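Local coordinates for transcriptional regulatory protein RcsB (Escherichia coli, PDB 5I4C), which is the DNA-binding response regulator of the Rcs phosphorelay, controlling capsule, biofilm and cell-division genes, and is represented in this chain by its receiver domain, at residues Asn5-Asp10 with Asn43-Leu48; Asp66-Ile71 with Leu95-Asp100. All blocks are in the same frame, centred on the assembly; numbering follows the deposited sequence.

In the fold
Both contacts join parts of the CheY-like receiver domain, a parallel five-stranded sheet wrapped by helices. Contact 1 joins strand 4-9 to the 3-10 turn and loop at 45-48, following helix 38-44. Contact 2 joins two neighbouring helices, 67-77 and 92-99, on the same side of the sheet. The two do not touch. Their centres are 18 Å apart and their nearest atoms about 7 Å. Each has a link to the predicted phosphorylation site, Asp56, unmodified here. The 5-10 segment ends in Asp10, whose carboxylate lies close to that of Asp56. In the 66-71 segment, the backbone of Gly67 is hydrogen-bonded to that of Leu57, the residue after Asp56.

Contact 1 (Asn5-Asp10 with Asn43-Leu48); sequences NVIIAD and NNLPKL
In the alpha/beta receiver domain, Ile7 of strand 4-9 packs against Leu45 and Leu48, in the 3-10 turn and loop following helix 38-44. The contact is small, apolar and buried. A single methyl of the strand, Ile7 CD1, does all the touching. It lies 3.6 Å from Leu45 CD2 and 3.8 Å from Leu48 CD1. The Ile7 chain reaches out at full length, with CD1 anti to CA about the CB-CG1 bond (chi2 179°), which carries the methyl across to the turn. The strand and turn backbones stay well apart, 8.6 Å between Ile7 CA and Leu48 CA. The Leu48 side chain crosses that of Ile7 at about a right angle, while Leu45 comes in on a slant.

Alternate residues of a sheet strand face opposite ways, and strand 4-9 follows this rule. Val6 and Ile8 pack on helix 13-23, whereas Ile7 faces the layer that holds helix 38-44. Ile7 also meets Phe35, Ala50 and Leu53, and Leu45 meets Phe78 and Leu81, so Ile7 and Leu45 belong to a larger apolar layer, while Leu48 is partly exposed.

The turn itself is held by two backbone bonds. Lys47 N donates to Asn44 O at 2.8 Å, and Leu48 N to Leu45 O at a longer 3.3 Å. The second spans the two leucines that meet Ile7. On the outer side of the turn, Lys47 NZ bonds to Asn44 OD1 at 3.1 Å, from a position tilted 35° off the carbonyl plane.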
loop_
_atom_site.group_PDB
_atom_site.type_symbol
_atom_site.label_atom_id
_atom_site.label_comp_id
_atom_site.label_asym_id
_atom_site.label_seq_id
_atom_site.Cartn_x
_atom_site.Cartn_y
_atom_site.Cartn_z
ATOM N N ASN A 5 13.197 -0.730 18.233
ATOM C CA ASN A 5 12.657 -1.929 17.619
ATOM C C ASN A 5 11.190 -1.722 17.481
ATOM O O ASN A 5 10.511 -1.346 18.485
ATOM C CB ASN A 5 12.901 -3.142 18.461
ATOM C CG ASN A 5 14.349 -3.526 18.500
ATOM O OD1 ASN A 5 15.121 -3.215 17.580
ATOM N ND2 ASN A 5 14.739 -4.184 19.576
ATOM N N VAL A 6 10.699 -1.938 16.267
ATOM C CA VAL A 6 9.278 -1.697 15.938
ATOM C C VAL A 6 8.648 -2.932 15.340
ATOM O O VAL A 6 9.303 -3.735 14.685
ATOM C CB VAL A 6 9.078 -0.408 15.052
ATOM C CG1 VAL A 6 9.918 0.800 15.547
ATOM C CG2 VAL A 6 9.412 -0.648 13.596
ATOM N N ILE A 7 7.347 -3.112 15.600
ATOM C CA ILE A 7 6.528 -4.143 14.951
ATOM C C ILE A 7 5.561 -3.388 14.071
ATOM O O ILE A 7 5.077 -2.317 14.479
ATOM C CB ILE A 7 5.742 -4.949 16.011
ATOM C CG1 ILE A 7 6.697 -5.746 16.874
ATOM C CG2 ILE A 7 4.710 -5.825 15.379
ATOM C CD1 ILE A 7 5.983 -6.533 17.928
ATOM N N ILE A 8 5.264 -3.922 12.908
ATOM C CA ILE A 8 4.334 -3.271 12.025
ATOM C C ILE A 8 3.189 -4.229 11.770
ATOM O O ILE A 8 3.416 -5.439 11.526
ATOM C CB ILE A 8 5.009 -2.748 10.740
ATOM C CG1 ILE A 8 5.632 -3.845 9.897
ATOM C CG2 ILE A 8 6.171 -1.815 11.071
ATOM C CD1 ILE A 8 6.273 -3.318 8.583
ATOM N N ALA A 9 1.963 -3.721 11.841
ATOM C CA ALA A 9 0.814 -4.585 11.706
ATOM C C ALA A 9 -0.251 -3.950 10.833
ATOM O O ALA A 9 -0.668 -2.798 11.056
ATOM C CB ALA A 9 0.255 -4.943 13.073
ATOM N N ASP A 10 -0.595 -4.664 9.764
ATOM C CA ASP A 10 -1.619 -4.213 8.801
ATOM C C ASP A 10 -2.044 -5.401 7.997
ATOM O O ASP A 10 -1.201 -6.241 7.668
ATOM C CB ASP A 10 -1.087 -3.156 7.859
ATOM C CG ASP A 10 -2.240 -2.395 7.122
ATOM O OD1 ASP A 10 -2.737 -1.399 7.614
ATOM O OD2 ASP A 10 -2.664 -2.772 6.059
ATOM N N ASN A 43 0.017 -13.034 20.128
ATOM C CA ASN A 43 0.731 -14.269 20.443
ATOM C C ASN A 43 2.210 -14.156 20.424
ATOM O O ASN A 43 2.860 -14.776 21.238
ATOM C CB ASN A 43 0.368 -15.416 19.510
ATOM C CG ASN A 43 -0.907 -16.059 19.862
ATOM O OD1 ASN A 43 -1.423 -15.889 20.943
ATOM N ND2 ASN A 43 -1.467 -16.772 18.916
ATOM N N ASN A 44 2.745 -13.348 19.526
ATOM C CA ASN A 44 4.191 -13.252 19.379
ATOM C C ASN A 44 4.802 -12.018 20.011
ATOM O O ASN A 44 5.974 -12.010 20.251
ATOM C CB ASN A 44 4.505 -13.298 17.935
ATOM C CG ASN A 44 4.250 -14.640 17.393
ATOM O OD1 ASN A 44 4.972 -15.591 17.710
ATOM N ND2 ASN A 44 3.132 -14.800 16.700
ATOM N N LEU A 45 4.007 -11.033 20.359
ATOM C CA LEU A 45 4.486 -9.848 21.072
ATOM C C LEU A 45 5.472 -10.112 22.229
ATOM O O LEU A 45 6.517 -9.513 22.253
ATOM C CB LEU A 45 3.334 -8.939 21.554
ATOM C CG LEU A 45 3.199 -7.628 20.760
ATOM C CD1 LEU A 45 1.889 -6.916 21.033
ATOM C CD2 LEU A 45 4.327 -6.710 21.077
ATOM N N PRO A 46 5.136 -10.985 23.175
ATOM C CA PRO A 46 6.086 -11.209 24.287
ATOM C C PRO A 46 7.452 -11.715 23.823
ATOM O O PRO A 46 8.455 -11.571 24.546
ATOM C CB PRO A 46 5.400 -12.265 25.146
ATOM C CG PRO A 46 3.927 -12.192 24.745
ATOM C CD PRO A 46 3.955 -11.844 23.274
ATOM N N LYS A 47 7.512 -12.285 22.618
ATOM C CA LYS A 47 8.755 -12.933 22.114
ATOM C C LYS A 47 9.766 -11.990 21.391
ATOM O O LYS A 47 10.862 -12.410 20.972
ATOM C CB LYS A 47 8.400 -14.114 21.207
ATOM C CG LYS A 47 7.421 -15.123 21.787
ATOM C CD LYS A 47 6.942 -16.021 20.625
ATOM C CE LYS A 47 5.811 -16.924 20.998
ATOM N NZ LYS A 47 5.499 -17.814 19.852
ATOM N N LEU A 48 9.387 -10.741 21.220
ATOM C CA LEU A 48 10.106 -9.796 20.351
ATOM C C LEU A 48 10.359 -8.623 21.284
ATOM O O LEU A 48 9.461 -8.231 22.005
ATOM C CB LEU A 48 9.175 -9.339 19.199
ATOM C CG LEU A 48 8.651 -10.452 18.283
ATOM C CD1 LEU A 48 7.710 -9.864 17.243
ATOM C CD2 LEU A 48 9.821 -11.132 17.604
#

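Contact 2 (Asp66-Ile71 with Leu95-Asp100); sequences DGITLI and LSAVLD
Helices 67-71 and 95-99 run nearly parallel, 11° between their directions, with axes 10.5 Å apart at closest approach. Ile68 CA lies 6.6 Å from Val98 CA. Ile68 approaches closer than Ile71. Its CD1 methyl rests on the turn of the second helix, 3.9 Å from Ala97 CB and equally far from Val98 N. The methyl therefore packs on backbone as well as on a side chain. CB does not point at the other helix, but CG1, anti to the carbonyl carbon (chi1 -65°), turns toward it, and the bend at chi2 brings CD1 on.

One helical turn on, Ile71 does point across. Its CG1 lies 4.2 Å from Val98 CG2, a looser touch, and the two side chains cross at a slant. Val98 CG2 is anti to the backbone N, while CG1 takes the tighter place between N and the carbonyl carbon (chi1 79°). Leu101 touches both isoleucines, and Ile103 adds to the packing around Ile71. Val98 also packs on Ile106 of strand 105-108, which ties its helix to the sheet.

The interface has no polar bonds of its own and is partly buried. Strand 82-87 lies between the two helices in the chain, so they are neighbouring connections of the alternating beta-alpha fold, side by side on one face of a parallel sheet, as in CheY-like receivers.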
loop_
_atom_site.group_PDB
_atom_site.type_symbol
_atom_site.label_atom_id
_atom_site.label_comp_id
_atom_site.label_asym_id
_atom_site.label_seq_id
_atom_site.Cartn_x
_atom_site.Cartn_y
_atom_site.Cartn_z
ATOM N N ASP A 66 -10.099 -5.773 17.131
ATOM C CA ASP A 66 -9.476 -4.669 16.385
ATOM C C ASP A 66 -9.975 -3.399 17.051
ATOM O O ASP A 66 -10.628 -3.499 18.106
ATOM C CB ASP A 66 -9.770 -4.806 14.868
ATOM C CG ASP A 66 -11.244 -4.605 14.492
ATOM O OD1 ASP A 66 -12.057 -4.247 15.338
ATOM O OD2 ASP A 66 -11.597 -4.805 13.292
ATOM N N GLY A 67 -9.613 -2.241 16.493
ATOM C CA GLY A 67 -9.965 -0.964 16.982
ATOM C C GLY A 67 -9.651 -0.715 18.452
ATOM O O GLY A 67 -8.592 -1.040 18.939
ATOM N N ILE A 68 -10.638 -0.163 19.142
ATOM C CA ILE A 68 -10.539 0.214 20.536
ATOM C C ILE A 68 -10.311 -1.002 21.436
ATOM O O ILE A 68 -9.499 -1.005 22.336
ATOM C CB ILE A 68 -11.844 0.956 20.964
ATOM C CG1 ILE A 68 -11.989 2.281 20.208
ATOM C CG2 ILE A 68 -11.882 1.195 22.471
ATOM C CD1 ILE A 68 -10.851 3.271 20.436
ATOM N N THR A 69 -11.038 -2.044 21.159
ATOM C CA THR A 69 -10.902 -3.306 21.888
ATOM C C THR A 69 -9.498 -3.833 21.886
ATOM O O THR A 69 -8.951 -4.132 22.908
ATOM C CB THR A 69 -11.850 -4.313 21.236
ATOM O OG1 THR A 69 -13.174 -3.827 21.391
ATOM C CG2 THR A 69 -11.747 -5.694 21.846
ATOM N N LEU A 70 -8.850 -3.777 20.733
ATOM C CA LEU A 70 -7.471 -4.231 20.626
ATOM C C LEU A 70 -6.555 -3.273 21.354
ATOM O O LEU A 70 -5.681 -3.713 22.088
ATOM C CB LEU A 70 -7.074 -4.295 19.161
ATOM C CG LEU A 70 -5.620 -4.733 18.951
ATOM C CD1 LEU A 70 -5.340 -6.123 19.540
ATOM C CD2 LEU A 70 -5.286 -4.638 17.488
ATOM N N ILE A 71 -6.765 -1.989 21.203
ATOM C CA ILE A 71 -5.934 -1.057 21.973
ATOM C C ILE A 71 -5.990 -1.253 23.467
ATOM O O ILE A 71 -4.952 -1.234 24.148
ATOM C CB ILE A 71 -6.212 0.415 21.646
ATOM C CG1 ILE A 71 -5.865 0.765 20.200
ATOM C CG2 ILE A 71 -5.403 1.352 22.568
ATOM C CD1 ILE A 71 -4.691 0.012 19.684
ATOM N N LEU A 95 -10.410 9.518 15.873
ATOM C CA LEU A 95 -9.156 9.954 16.498
ATOM C C LEU A 95 -9.312 10.134 18.015
ATOM O O LEU A 95 -8.450 9.684 18.816
ATOM C CB LEU A 95 -8.672 11.282 15.873
ATOM C CG LEU A 95 -7.726 11.221 14.659
ATOM C CD1 LEU A 95 -8.115 10.110 13.655
ATOM C CD2 LEU A 95 -7.610 12.619 14.014
ATOM N N SER A 96 -10.407 10.811 18.377
ATOM C CA SER A 96 -10.738 11.148 19.766
ATOM C C SER A 96 -10.730 9.900 20.646
ATOM O O SER A 96 -10.017 9.820 21.664
ATOM C CB SER A 96 -12.112 11.885 19.809
ATOM O OG SER A 96 -12.614 12.016 21.128
ATOM N N ALA A 97 -11.508 8.920 20.213
ATOM C CA ALA A 97 -11.702 7.693 20.954
ATOM C C ALA A 97 -10.350 7.075 21.326
ATOM O O ALA A 97 -10.060 6.781 22.496
ATOM C CB ALA A 97 -12.541 6.750 20.116
ATOM N N VAL A 98 -9.496 6.971 20.315
ATOM C CA VAL A 98 -8.184 6.398 20.480
ATOM C C VAL A 98 -7.183 7.341 21.198
ATOM O O VAL A 98 -6.392 6.870 22.035
ATOM C CB VAL A 98 -7.633 5.854 19.116
ATOM C CG1 VAL A 98 -7.074 6.948 18.199
ATOM C CG2 VAL A 98 -6.590 4.783 19.378
ATOM N N LEU A 99 -7.208 8.639 20.877
ATOM C CA LEU A 99 -6.355 9.598 21.595
ATOM C C LEU A 99 -6.633 9.606 23.097
ATOM O O LEU A 99 -5.697 9.685 23.858
ATOM C CB LEU A 99 -6.437 11.008 21.026
ATOM C CG LEU A 99 -5.639 11.181 19.714
ATOM C CD1 LEU A 99 -6.072 12.391 18.851
ATOM C CD2 LEU A 99 -4.129 11.213 19.992
ATOM N N ASP A 100 -7.884 9.411 23.516
ATOM C CA ASP A 100 -8.219 9.290 24.943
ATOM C C ASP A 100 -7.534 8.137 25.607
ATOM O O ASP A 100 -7.455 8.126 26.825
ATOM C CB ASP A 100 -9.712 9.030 25.154
ATOM C CG ASP A 100 -10.577 10.221 24.817
ATOM O OD1 ASP A 100 -10.073 11.261 24.327
ATOM O OD2 ASP A 100 -11.795 10.100 25.029
#